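PDB 3AGK: peptide chain release factor subunit 1, which probably directs the termination of protein synthesis at the stop codons UAA, UAG and UGA, as one half of a heterodimer whose other subunit binds GTP. Local coordinates for residues A[291-294]-A[299-302]; A[262-267]-A[277-282]; A[94-99]-A[126-131]; A[25-30]-A[107-112]. All coordinates share one frame; numbering follows the deposited sequence.

Contact 1 of 4, residues A[291-294]-A[299-302]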
loop_
_atom_site.group_PDB
_atom_site.type_symbol
_atom_site.label_atom_id
_atom_site.label_comp_id
_atom_site.label_asym_id
_atom_site.label_seq_id
_atom_site.Cartn_x
_atom_site.Cartn_y
_atom_site.Cartn_z
ATOM N N LEU A 291 -20.259 -20.413 0.592
ATOM C CA LEU A 291 -20.936 -21.504 1.286
ATOM C C LEU A 291 -22.465 -21.439 1.116
ATOM O O LEU A 291 -23.125 -22.453 0.885
ATOM C CB LEU A 291 -20.567 -21.461 2.774
ATOM C CG LEU A 291 -20.477 -22.760 3.575
ATOM C CD1 LEU A 291 -19.783 -23.839 2.763
ATOM C CD2 LEU A 291 -19.747 -22.529 4.897
ATOM N N HIS A 292 -23.026 -20.241 1.234
ATOM C CA HIS A 292 -24.454 -20.059 1.006
ATOM C C HIS A 292 -24.806 -20.388 -0.445
ATOM O O HIS A 292 -25.824 -21.032 -0.711
ATOM C CB HIS A 292 -24.901 -18.630 1.347
ATOM C CG HIS A 292 -24.829 -18.300 2.806
ATOM N ND1 HIS A 292 -25.620 -18.917 3.753
ATOM C CD2 HIS A 292 -24.071 -17.401 3.479
ATOM C CE1 HIS A 292 -25.344 -18.423 4.947
ATOM N NE2 HIS A 292 -24.407 -17.499 4.808
ATOM N N LEU A 293 -23.966 -19.939 -1.378
ATOM C CA LEU A 293 -24.167 -20.243 -2.792
ATOM C C LEU A 293 -24.171 -21.742 -3.015
ATOM O O LEU A 293 -25.092 -22.295 -3.619
ATOM C CB LEU A 293 -23.045 -19.658 -3.636
ATOM C CG LEU A 293 -23.169 -18.257 -4.211
ATOM C CD1 LEU A 293 -21.976 -18.030 -5.139
ATOM C CD2 LEU A 293 -24.464 -18.107 -4.968
ATOM N N ALA A 294 -23.117 -22.384 -2.528
ATOM C CA ALA A 294 -22.913 -23.810 -2.725
ATOM C C ALA A 294 -24.039 -24.645 -2.120
ATOM O O ALA A 294 -24.367 -25.713 -2.632
ATOM C CB ALA A 294 -21.557 -24.232 -2.152
ATOM N N MET A 299 -29.595 -17.373 1.478
ATOM C CA MET A 299 -29.180 -16.368 2.452
ATOM C C MET A 299 -28.271 -15.297 1.829
ATOM O O MET A 299 -27.444 -14.691 2.510
ATOM C CB MET A 299 -28.473 -17.044 3.625
ATOM C CG MET A 299 -28.821 -16.460 4.980
ATOM S SD MET A 299 -30.568 -16.646 5.393
ATOM C CE MET A 299 -30.608 -15.827 6.980
ATOM N N ILE A 300 -28.422 -15.082 0.529
ATOM C CA ILE A 300 -27.644 -14.075 -0.176
ATOM C C ILE A 300 -28.501 -13.344 -1.201
ATOM O O ILE A 300 -29.596 -13.787 -1.555
ATOM C CB ILE A 300 -26.466 -14.697 -0.939
ATOM C CG1 ILE A 300 -27.001 -15.665 -1.994
ATOM C CG2 ILE A 300 -25.465 -15.367 0.018
ATOM C CD1 ILE A 300 -25.932 -16.521 -2.576
ATOM N N VAL A 301 -27.987 -12.224 -1.681
ATOM C CA VAL A 301 -28.707 -11.413 -2.646
ATOM C C VAL A 301 -27.676 -10.849 -3.616
ATOM O O VAL A 301 -26.535 -10.595 -3.237
ATOM C CB VAL A 301 -29.449 -10.268 -1.942
ATOM C CG1 VAL A 301 -28.459 -9.412 -1.140
ATOM C CG2 VAL A 301 -30.236 -9.432 -2.935
ATOM N N TYR A 302 -28.063 -10.694 -4.876
ATOM C CA TYR A 302 -27.198 -10.058 -5.862
ATOM C C TYR A 302 -28.071 -9.495 -6.963
ATOM O O TYR A 302 -29.264 -9.801 -7.028
ATOM C CB TYR A 302 -26.152 -11.034 -6.420
ATOM C CG TYR A 302 -26.681 -12.413 -6.748
ATOM C CD1 TYR A 302 -27.169 -12.718 -8.025
ATOM C CD2 TYR A 302 -26.684 -13.419 -5.782
ATOM C CE1 TYR A 302 -27.666 -13.986 -8.324
ATOM C CE2 TYR A 302 -27.165 -14.690 -6.066
ATOM C CZ TYR A 302 -27.651 -14.973 -7.337
ATOM O OH TYR A 302 -28.125 -16.243 -7.603
#

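Contact 2 of 4, residues A[262-267]-A[277-282]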
loop_
_atom_site.group_PDB
_atom_site.type_symbol
_atom_site.label_atom_id
_atom_site.label_comp_id
_atom_site.label_asym_id
_atom_site.label_seq_id
_atom_site.Cartn_x
_atom_site.Cartn_y
_atom_site.Cartn_z
ATOM N N GLY A 262 0.692 -19.452 0.500
ATOM C CA GLY A 262 1.206 -19.648 1.849
ATOM C C GLY A 262 1.040 -18.400 2.708
ATOM O O GLY A 262 0.820 -18.498 3.915
ATOM N N LEU A 263 1.181 -17.230 2.085
ATOM C CA LEU A 263 1.021 -15.945 2.762
ATOM C C LEU A 263 -0.391 -15.802 3.321
ATOM O O LEU A 263 -0.588 -15.383 4.476
ATOM C CB LEU A 263 1.286 -14.798 1.786
ATOM C CG LEU A 263 2.730 -14.503 1.387
ATOM C CD1 LEU A 263 2.778 -13.324 0.420
ATOM C CD2 LEU A 263 3.565 -14.217 2.639
ATOM N N LYS A 264 -1.369 -16.155 2.490
ATOM C CA LYS A 264 -2.770 -16.139 2.904
ATOM C C LYS A 264 -2.961 -17.059 4.094
ATOM O O LYS A 264 -3.549 -16.661 5.104
ATOM C CB LYS A 264 -3.696 -16.566 1.759
ATOM C CG LYS A 264 -5.198 -16.621 2.140
ATOM C CD LYS A 264 -6.033 -16.957 0.912
ATOM C CE LYS A 264 -7.504 -16.798 1.151
ATOM N NZ LYS A 264 -8.250 -16.848 -0.149
ATOM N N GLU A 265 -2.455 -18.288 3.981
ATOM C CA GLU A 265 -2.597 -19.265 5.054
ATOM C C GLU A 265 -2.008 -18.765 6.382
ATOM O O GLU A 265 -2.616 -18.928 7.440
ATOM C CB GLU A 265 -1.994 -20.623 4.682
ATOM C CG GLU A 265 -2.069 -21.616 5.852
ATOM C CD GLU A 265 -1.784 -23.069 5.475
ATOM O OE1 GLU A 265 -0.990 -23.319 4.535
ATOM O OE2 GLU A 265 -2.358 -23.962 6.148
ATOM N N ALA A 266 -0.841 -18.134 6.323
ATOM C CA ALA A 266 -0.200 -17.626 7.532
ATOM C C ALA A 266 -1.023 -16.511 8.177
ATOM O O ALA A 266 -1.160 -16.438 9.402
ATOM C CB ALA A 266 1.178 -17.134 7.221
ATOM N N VAL A 267 -1.551 -15.627 7.341
ATOM C CA VAL A 267 -2.383 -14.540 7.825
ATOM C C VAL A 267 -3.695 -15.063 8.441
ATOM O O VAL A 267 -4.103 -14.633 9.519
ATOM C CB VAL A 267 -2.633 -13.489 6.704
ATOM C CG1 VAL A 267 -3.631 -12.430 7.158
ATOM C CG2 VAL A 267 -1.297 -12.835 6.298
ATOM N N GLN A 277 -6.884 -8.639 11.217
ATOM C CA GLN A 277 -8.323 -8.922 11.301
ATOM C C GLN A 277 -9.100 -8.433 10.074
ATOM O O GLN A 277 -10.033 -9.093 9.591
ATOM C CB GLN A 277 -8.932 -8.348 12.588
ATOM C CG GLN A 277 -10.295 -8.945 12.923
ATOM C CD GLN A 277 -10.238 -10.464 13.013
ATOM O OE1 GLN A 277 -9.405 -11.026 13.728
ATOM N NE2 GLN A 277 -11.106 -11.132 12.270
ATOM N N MET A 278 -8.711 -7.274 9.560
ATOM C CA MET A 278 -9.408 -6.729 8.418
ATOM C C MET A 278 -9.329 -7.679 7.215
ATOM O O MET A 278 -10.311 -7.871 6.495
ATOM C CB MET A 278 -8.858 -5.355 8.079
ATOM C CG MET A 278 -9.622 -4.646 7.000
ATOM S SD MET A 278 -9.035 -2.954 6.772
ATOM C CE MET A 278 -9.384 -2.737 5.034
ATOM N N TYR A 279 -8.163 -8.292 7.027
ATOM C CA TYR A 279 -7.953 -9.264 5.959
ATOM C C TYR A 279 -8.740 -10.550 6.222
ATOM O O TYR A 279 -9.400 -11.074 5.323
ATOM C CB TYR A 279 -6.446 -9.575 5.797
ATOM C CG TYR A 279 -6.174 -10.533 4.659
ATOM C CD1 TYR A 279 -6.128 -11.898 4.880
ATOM C CD2 TYR A 279 -6.038 -10.074 3.363
ATOM C CE1 TYR A 279 -5.906 -12.784 3.850
ATOM C CE2 TYR A 279 -5.825 -10.955 2.315
ATOM C CZ TYR A 279 -5.761 -12.317 2.568
ATOM O OH TYR A 279 -5.555 -13.218 1.538
ATOM N N ARG A 280 -8.664 -11.068 7.445
ATOM C CA ARG A 280 -9.444 -12.248 7.789
ATOM C C ARG A 280 -10.949 -11.978 7.585
ATOM O O ARG A 280 -11.688 -12.844 7.117
ATOM C CB ARG A 280 -9.184 -12.692 9.229
ATOM C CG ARG A 280 -7.870 -13.455 9.479
ATOM C CD ARG A 280 -7.948 -14.194 10.831
ATOM N NE ARG A 280 -6.872 -13.823 11.737
ATOM C CZ ARG A 280 -6.769 -12.641 12.330
ATOM N NH1 ARG A 280 -7.675 -11.711 12.093
ATOM N NH2 ARG A 280 -5.757 -12.381 13.144
ATOM N N ASP A 281 -11.401 -10.775 7.922
ATOM C CA ASP A 281 -12.815 -10.440 7.736
ATOM C C ASP A 281 -13.219 -10.534 6.274
ATOM O O ASP A 281 -14.258 -11.108 5.943
ATOM C CB ASP A 281 -13.120 -9.052 8.287
ATOM C CG ASP A 281 -13.085 -9.007 9.809
ATOM O OD1 ASP A 281 -13.141 -10.084 10.463
ATOM O OD2 ASP A 281 -12.993 -7.885 10.349
ATOM N N ALA A 282 -12.375 -9.999 5.393
ATOM C CA ALA A 282 -12.672 -10.017 3.969
ATOM C C ALA A 282 -12.709 -11.457 3.462
ATOM O O ALA A 282 -13.633 -11.846 2.758
ATOM C CB ALA A 282 -11.652 -9.186 3.192
#

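Contact 3 of 4, residues A[94-99]-A[126-131]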
loop_
_atom_site.group_PDB
_atom_site.type_symbol
_atom_site.label_atom_id
_atom_site.label_comp_id
_atom_site.label_asym_id
_atom_site.label_seq_id
_atom_site.Cartn_x
_atom_site.Cartn_y
_atom_site.Cartn_z
ATOM N N VAL A 94 4.346 21.602 -0.851
ATOM C CA VAL A 94 4.705 20.686 -1.930
ATOM C C VAL A 94 4.034 21.102 -3.245
ATOM O O VAL A 94 2.863 21.503 -3.265
ATOM C CB VAL A 94 4.425 19.192 -1.601
ATOM C CG1 VAL A 94 4.352 18.950 -0.097
ATOM C CG2 VAL A 94 3.172 18.723 -2.280
ATOM N N LEU A 95 4.795 21.028 -4.333
ATOM C CA LEU A 95 4.292 21.360 -5.662
ATOM C C LEU A 95 4.483 20.219 -6.647
ATOM O O LEU A 95 5.536 19.598 -6.666
ATOM C CB LEU A 95 5.000 22.603 -6.219
ATOM C CG LEU A 95 4.572 23.973 -5.679
ATOM C CD1 LEU A 95 5.260 24.260 -4.347
ATOM C CD2 LEU A 95 4.852 25.087 -6.683
ATOM N N PHE A 96 3.469 19.956 -7.468
ATOM C CA PHE A 96 3.626 19.095 -8.645
ATOM C C PHE A 96 3.131 19.865 -9.879
ATOM O O PHE A 96 2.039 20.423 -9.863
ATOM C CB PHE A 96 2.836 17.799 -8.477
ATOM C CG PHE A 96 3.201 17.009 -7.240
ATOM C CD1 PHE A 96 2.455 17.123 -6.076
ATOM C CD2 PHE A 96 4.283 16.137 -7.248
ATOM C CE1 PHE A 96 2.791 16.389 -4.939
ATOM C CE2 PHE A 96 4.618 15.401 -6.120
ATOM C CZ PHE A 96 3.866 15.532 -4.963
ATOM N N CYS A 97 3.937 19.933 -10.933
ATOM C CA CYS A 97 3.543 20.665 -12.137
ATOM C C CYS A 97 3.961 19.903 -13.384
ATOM O O CYS A 97 4.961 19.191 -13.374
ATOM C CB CYS A 97 4.155 22.086 -12.178
ATOM S SG CYS A 97 3.891 23.106 -10.705
ATOM N N GLY A 98 3.194 20.068 -14.458
ATOM C CA GLY A 98 3.539 19.478 -15.741
ATOM C C GLY A 98 2.336 19.267 -16.640
ATOM O O GLY A 98 1.224 19.694 -16.317
ATOM N N GLU A 99 2.561 18.615 -17.775
ATOM C CA GLU A 99 1.474 18.238 -18.668
ATOM C C GLU A 99 1.391 16.718 -18.783
ATOM O O GLU A 99 0.330 16.125 -18.580
ATOM C CB GLU A 99 1.672 18.860 -20.051
ATOM C CG GLU A 99 0.490 18.662 -20.992
ATOM C CD GLU A 99 0.904 18.624 -22.453
ATOM O OE1 GLU A 99 0.438 17.719 -23.180
ATOM O OE2 GLU A 99 1.704 19.490 -22.871
ATOM N N LYS A 126 9.142 11.003 -15.055
ATOM C CA LYS A 126 8.055 10.602 -15.942
ATOM C C LYS A 126 6.735 10.543 -15.148
ATOM O O LYS A 126 5.646 10.375 -15.716
ATOM C CB LYS A 126 8.387 9.262 -16.621
ATOM C CG LYS A 126 9.653 9.305 -17.500
ATOM C CD LYS A 126 10.108 7.913 -17.952
ATOM C CE LYS A 126 11.426 7.964 -18.732
ATOM N NZ LYS A 126 11.933 6.598 -19.094
ATOM N N ARG A 127 6.858 10.710 -13.829
ATOM C CA ARG A 127 5.717 10.742 -12.920
ATOM C C ARG A 127 5.993 11.691 -11.741
ATOM O O ARG A 127 7.120 12.164 -11.562
ATOM C CB ARG A 127 5.400 9.325 -12.418
ATOM C CG ARG A 127 6.506 8.686 -11.590
ATOM C CD ARG A 127 6.336 7.169 -11.470
ATOM N NE ARG A 127 5.107 6.792 -10.776
ATOM C CZ ARG A 127 4.717 5.535 -10.562
ATOM N NH1 ARG A 127 3.580 5.292 -9.921
ATOM N NH2 ARG A 127 5.461 4.520 -10.988
ATOM N N PHE A 128 4.964 11.988 -10.952
ATOM C CA PHE A 128 5.158 12.726 -9.706
ATOM C C PHE A 128 5.741 11.804 -8.611
ATOM O O PHE A 128 5.400 10.618 -8.519
ATOM C CB PHE A 128 3.838 13.365 -9.223
ATOM C CG PHE A 128 3.311 14.486 -10.116
ATOM C CD1 PHE A 128 4.162 15.471 -10.615
ATOM C CD2 PHE A 128 1.950 14.575 -10.411
ATOM C CE1 PHE A 128 3.671 16.503 -11.418
ATOM C CE2 PHE A 128 1.452 15.599 -11.208
ATOM C CZ PHE A 128 2.314 16.568 -11.711
ATOM N N ILE A 129 6.630 12.347 -7.788
ATOM C CA ILE A 129 7.165 11.598 -6.660
ATOM C C ILE A 129 6.302 11.867 -5.431
ATOM O O ILE A 129 6.303 12.970 -4.884
ATOM C CB ILE A 129 8.613 11.996 -6.352
ATOM C CG1 ILE A 129 9.432 12.062 -7.645
ATOM C CG2 ILE A 129 9.218 11.038 -5.317
ATOM C CD1 ILE A 129 9.459 10.771 -8.423
ATOM N N THR A 130 5.564 10.857 -5.001
ATOM C CA THR A 130 4.571 11.049 -3.955
ATOM C C THR A 130 5.062 10.417 -2.667
ATOM O O THR A 130 4.433 10.553 -1.608
ATOM C CB THR A 130 3.260 10.393 -4.351
ATOM O OG1 THR A 130 3.206 9.076 -3.798
ATOM C CG2 THR A 130 3.155 10.299 -5.862
ATOM N N ASP A 131 6.189 9.718 -2.786
ATOM C CA ASP A 131 6.839 9.026 -1.687
ATOM C C ASP A 131 6.409 9.476 -0.308
ATOM O O ASP A 131 5.676 8.780 0.379
ATOM C CB ASP A 131 8.361 9.196 -1.792
ATOM C CG ASP A 131 8.978 8.313 -2.853
ATOM O OD1 ASP A 131 8.219 7.790 -3.693
ATOM O OD2 ASP A 131 10.220 8.146 -2.846
#

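Contact 4 of 4, residues A[25-30]-A[107-112]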
loop_
_atom_site.group_PDB
_atom_site.type_symbol
_atom_site.label_atom_id
_atom_site.label_comp_id
_atom_site.label_asym_id
_atom_site.label_seq_id
_atom_site.Cartn_x
_atom_site.Cartn_y
_atom_site.Cartn_z
ATOM N N LYS A 25 -1.222 10.057 -8.490
ATOM C CA LYS A 25 -0.659 8.785 -8.945
ATOM C C LYS A 25 -1.015 8.489 -10.404
ATOM O O LYS A 25 -0.306 7.746 -11.079
ATOM C CB LYS A 25 -1.047 7.623 -8.013
ATOM C CG LYS A 25 -0.309 7.649 -6.669
ATOM C CD LYS A 25 -0.291 6.301 -5.957
ATOM C CE LYS A 25 -1.572 6.044 -5.187
ATOM N NZ LYS A 25 -1.416 4.908 -4.233
ATOM N N LYS A 26 -2.093 9.100 -10.890
ATOM C CA LYS A 26 -2.516 8.945 -12.283
ATOM C C LYS A 26 -1.548 9.562 -13.297
ATOM O O LYS A 26 -1.509 9.139 -14.449
ATOM C CB LYS A 26 -3.908 9.550 -12.502
ATOM C CG LYS A 26 -5.085 8.664 -12.115
ATOM C CD LYS A 26 -6.383 9.204 -12.710
ATOM C CE LYS A 26 -7.544 8.251 -12.483
ATOM N NZ LYS A 26 -8.728 8.614 -13.311
ATOM N N TRP A 27 -0.775 10.563 -12.883
ATOM C CA TRP A 27 0.026 11.343 -13.831
ATOM C C TRP A 27 1.242 10.624 -14.398
ATOM O O TRP A 27 2.010 10.012 -13.651
ATOM C CB TRP A 27 0.459 12.655 -13.188
ATOM C CG TRP A 27 -0.663 13.589 -13.054
ATOM C CD1 TRP A 27 -1.808 13.393 -12.340
ATOM C CD2 TRP A 27 -0.778 14.878 -13.662
ATOM N NE1 TRP A 27 -2.631 14.488 -12.459
ATOM C CE2 TRP A 27 -2.023 15.414 -13.266
ATOM C CE3 TRP A 27 0.054 15.639 -14.493
ATOM C CZ2 TRP A 27 -2.455 16.674 -13.675
ATOM C CZ3 TRP A 27 -0.381 16.890 -14.904
ATOM C CH2 TRP A 27 -1.624 17.395 -14.493
ATOM N N SER A 28 1.421 10.725 -15.720
ATOM C CA SER A 28 2.581 10.142 -16.397
ATOM C C SER A 28 2.999 10.950 -17.625
ATOM O O SER A 28 2.205 11.716 -18.169
ATOM C CB SER A 28 2.287 8.704 -16.818
ATOM O OG SER A 28 1.423 8.676 -17.938
ATOM N N ALA A 29 4.246 10.767 -18.058
ATOM C CA ALA A 29 4.775 11.431 -19.257
ATOM C C ALA A 29 5.936 10.642 -19.887
ATOM O O ALA A 29 6.688 9.974 -19.179
ATOM C CB ALA A 29 5.213 12.852 -18.929
ATOM N N PRO A 30 6.081 10.720 -21.222
ATOM C CA PRO A 30 7.141 10.009 -21.956
ATOM C C PRO A 30 8.556 10.350 -21.477
ATOM O O PRO A 30 9.338 9.438 -21.199
ATOM C CB PRO A 30 6.947 10.482 -23.399
ATOM C CG PRO A 30 5.512 10.853 -23.479
ATOM C CD PRO A 30 5.158 11.418 -22.132
ATOM N N GLU A 107 -1.167 21.567 -15.231
ATOM C CA GLU A 107 -1.563 21.997 -13.895
ATOM C C GLU A 107 -0.405 22.126 -12.913
ATOM O O GLU A 107 0.621 21.461 -13.044
ATOM C CB GLU A 107 -2.592 21.029 -13.320
ATOM C CG GLU A 107 -4.017 21.499 -13.456
ATOM C CD GLU A 107 -4.777 21.363 -12.160
ATOM O OE1 GLU A 107 -4.207 21.719 -11.103
ATOM O OE2 GLU A 107 -5.938 20.903 -12.197
ATOM N N CYS A 108 -0.592 22.975 -11.907
ATOM C CA CYS A 108 0.391 23.145 -10.848
ATOM C C CYS A 108 -0.249 22.938 -9.483
ATOM O O CYS A 108 -0.833 23.868 -8.935
ATOM C CB CYS A 108 0.995 24.545 -10.914
ATOM S SG CYS A 108 2.669 24.672 -10.235
ATOM N N PHE A 109 -0.148 21.730 -8.931
ATOM C CA PHE A 109 -0.720 21.463 -7.612
ATOM C C PHE A 109 0.162 22.096 -6.546
ATOM O O PHE A 109 1.383 21.981 -6.608
ATOM C CB PHE A 109 -0.875 19.957 -7.364
ATOM C CG PHE A 109 -1.639 19.236 -8.445
ATOM C CD1 PHE A 109 -1.005 18.843 -9.617
ATOM C CD2 PHE A 109 -2.988 18.954 -8.291
ATOM C CE1 PHE A 109 -1.703 18.185 -10.619
ATOM C CE2 PHE A 109 -3.697 18.294 -9.288
ATOM C CZ PHE A 109 -3.051 17.909 -10.454
ATOM N N MET A 110 -0.443 22.800 -5.592
ATOM C CA MET A 110 0.337 23.357 -4.495
ATOM C C MET A 110 -0.421 23.247 -3.192
ATOM O O MET A 110 -1.576 23.605 -3.130
ATOM C CB MET A 110 0.722 24.815 -4.744
ATOM C CG MET A 110 1.693 25.311 -3.669
ATOM S SD MET A 110 2.244 27.017 -3.809
ATOM C CE MET A 110 0.696 27.899 -3.937
ATOM N N PHE A 111 0.224 22.750 -2.144
ATOM C CA PHE A 111 -0.439 22.680 -0.845
ATOM C C PHE A 111 0.523 22.532 0.324
ATOM O O PHE A 111 1.748 22.353 0.143
ATOM C CB PHE A 111 -1.447 21.532 -0.816
ATOM C CG PHE A 111 -0.834 20.191 -1.067
ATOM C CD1 PHE A 111 -0.489 19.365 -0.008
ATOM C CD2 PHE A 111 -0.593 19.760 -2.362
ATOM C CE1 PHE A 111 0.083 18.130 -0.228
ATOM C CE2 PHE A 111 -0.016 18.517 -2.597
ATOM C CZ PHE A 111 0.320 17.698 -1.525
ATOM N N SER A 112 -0.036 22.621 1.529
ATOM C CA SER A 112 0.716 22.261 2.714
ATOM C C SER A 112 0.162 20.933 3.233
ATOM O O SER A 112 -1.041 20.734 3.273
ATOM C CB SER A 112 0.663 23.372 3.767
ATOM O OG SER A 112 1.496 23.064 4.877
#

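Contact 1 of 4, residues A[291-294]-A[299-302]
His292 and Leu293, on the last turn of helix 277-294, pack against Met299 and Ile300 where the chain comes back as strand 300-302, a helix-loop-strand connection in the third eRF1 domain. Four residues separate the two segments; of the CA atoms, those of His292 and Met299 are nearest across the contact, 6.2 Å apart. The imidazole gives the first point of contact. Met299 CB lies over one ring face, 3.8 Å from the centroid of the His292 ring and 28° off its normal, a CH-pi contact displaced toward ND1 and CE1. Beyond that carbon the methionine chain bends at chi2 and carries SD off from the helix. On the same histidine, CB meets Ile300 CG2 at 3.6 Å, the two side chains running antiparallel alongside one another. The isoleucine reaches the helix with its other branch as well: CG1 stands between backbone N and carbonyl carbon (chi1 62°), sending CD1 to within 3.2 Å of Leu293 CD2, tighter than usual for two methyl carbons. With an alanine in place of His292, Met299 CB would probably lose the flat surface it rests on, and Ile300 CG2 part of its packing against the ring. Strand 300-302 is the outermost strand on its side of the sheet, paired antiparallel with strand 362-366 through backbone bonds of Met299 to Leu366 and Val301 to Gly364. His292 also touches Ile365 of that strand, while Leu293 reaches Trp354 and Phe359 of helix 352-359.

Contact 2 of 4, residues A[262-267]-A[277-282]
Tyr279 and Arg280, near the start of helix 277-294, meet Lys264 and Val267 of helix 259-269 across segment axes that come within 10.8 Å and cross at -108°. This short patch packs the second eRF1 domain, which holds helix 259-269, on the third, which takes in most of helix 277-294. At the head of the segment Gln277 braces its own helix: NE2 donates to Asp281 OD1 at 2.9 Å (N-H...O 167°). Tyr279 follows, its CG trans to the backbone N (chi1 -177°), which extends the ring to the other helix. Val267 CG1 packs at 3.4 Å from Tyr279 CD1, and Lys264 CG lies 3.5 Å from Tyr279 OH, near the ring plane at its edge. Replacing the tyrosine by an alanine would probably open a gap between the helices, leaving Val267 CG1 and the lysine methylenes without their aromatic neighbour. In Arg280, NE comes 3.6 Å from Val267 O without bonding it; NH2 instead bonds the carbonyl oxygens of Ala270 and Val273 between the helices. Around this junction, Val267 and Tyr279 both rest on Leu163 of strand 162-170 and Leu158 of strand 152-159.

Contact 3 of 4, residues A[94-99]-A[126-131]
Phe96 of strand 93-98 and Phe128 of the loop 126-131 carry the contact, and their CA atoms, 6.6 Å apart, are the nearest across it. The principal interaction is a CH-pi contact. Phe96 CB sits almost over the middle of the Phe128 ring, 3.3 Å from its centroid and 12° off the normal, so the benzylic carbon, more than the ring beyond it, covers that face. The aromatic rings meet aslant, their planes at 55° and their centroids 4.9 Å apart, and Phe96 CD2 approaches Phe128 CB to 3.4 Å.

Contacts with polar backbone atoms come next. Ile129 O lies near the plane of the Phe96 ring, at its edge, 3.2 Å from Phe96 CE2, where the slightly positive ring hydrogens would suit a carbonyl oxygen. That oxygen is also hydrogen-bonded by Tyr38 OH. Phe128 CE1 reaches Cys97 N at 3.5 Å, bringing the aromatic ring against the strand backbone.

Cys97 itself points away from the loop, touches Ala74 of helix 65-82 and is disulfide-bonded to Cys108. The strand thus has the aromatic cluster on one face and a helix on the other. Leaving edge strand 121-125, the loop folds back past strand 34-39 to reach strand 93-98, closing over the sheet of the first domain of eRF1, with its helices packed on four antiparallel strands.

Contact 4 of 4, residues A[25-30]-A[107-112]
Trp27 and Phe109 form an offset edge-to-face aromatic pair, the outer edge of the phenylalanine directed at the benzo half of the indole. Their planes stand 86° apart, and the centroid of the Trp27 six-membered ring is 5.3 Å from that of Phe109. Phe109 CE1 is 3.4 Å above the indole plane, displaced toward the rim, and both CE1 and CZ of Phe109 come to 3.5 Å from Trp27 CZ2. Seen from the phenylalanine, Trp27 CZ2 lies near its ring plane. The two side chains arrive from opposite directions; with Trp27 CG anti to its carbonyl carbon (chi1 -72°), the indole is swung off the loop to meet the strand.

Strand 107-111 is an outermost strand of the antiparallel sheet of the first eRF1 domain, while Trp27 belongs to the loop that leads from helix 14-24 into strand 34-39. This aromatic pair thus ties the helix-to-strand connection to the far edge of the sheet, and Phe109 also packs on Leu20 and Leu24 of that helix.

The aliphatic contact is lighter: Glu107 CB approaches Trp27 CH2 at 3.9 Å, the two side chains crossing at about a right angle. The glutamate chain bends at chi2 and turns its carboxylate off the indole; Glu107 OE1 instead lies above a face of the Phe109 ring, 3.9 Å from its plane and toward the rim. Cys108, between these two, points away from Trp27 and packs on Ala77 and Arg81 of helix 65-82.

In the fold
Contacts 3 and 4 form one cluster, their centres about 4 Å apart. Neighbouring strands 93-98 and 107-111 join them through the disulfide between Cys97 SG and Cys108 SG (2.0 Å) and a probable backbone bond between Phe96 O and Phe109 N (2.7 Å), while the loops 126-131 and 25-30 pack through Phe128 CE2 on Trp27 CD2 (3.4 Å). Contacts 1 and 2 share helix 277-294, which begins at contact 2 and ends at contact 1, with centres about 22 Å apart. Contact 3 lies about 34 Å from contact 2 and 45 Å from contact 1, centre to centre, across the chain's middle. The family's GGQ loop falls in residues 175-186, which are not modelled.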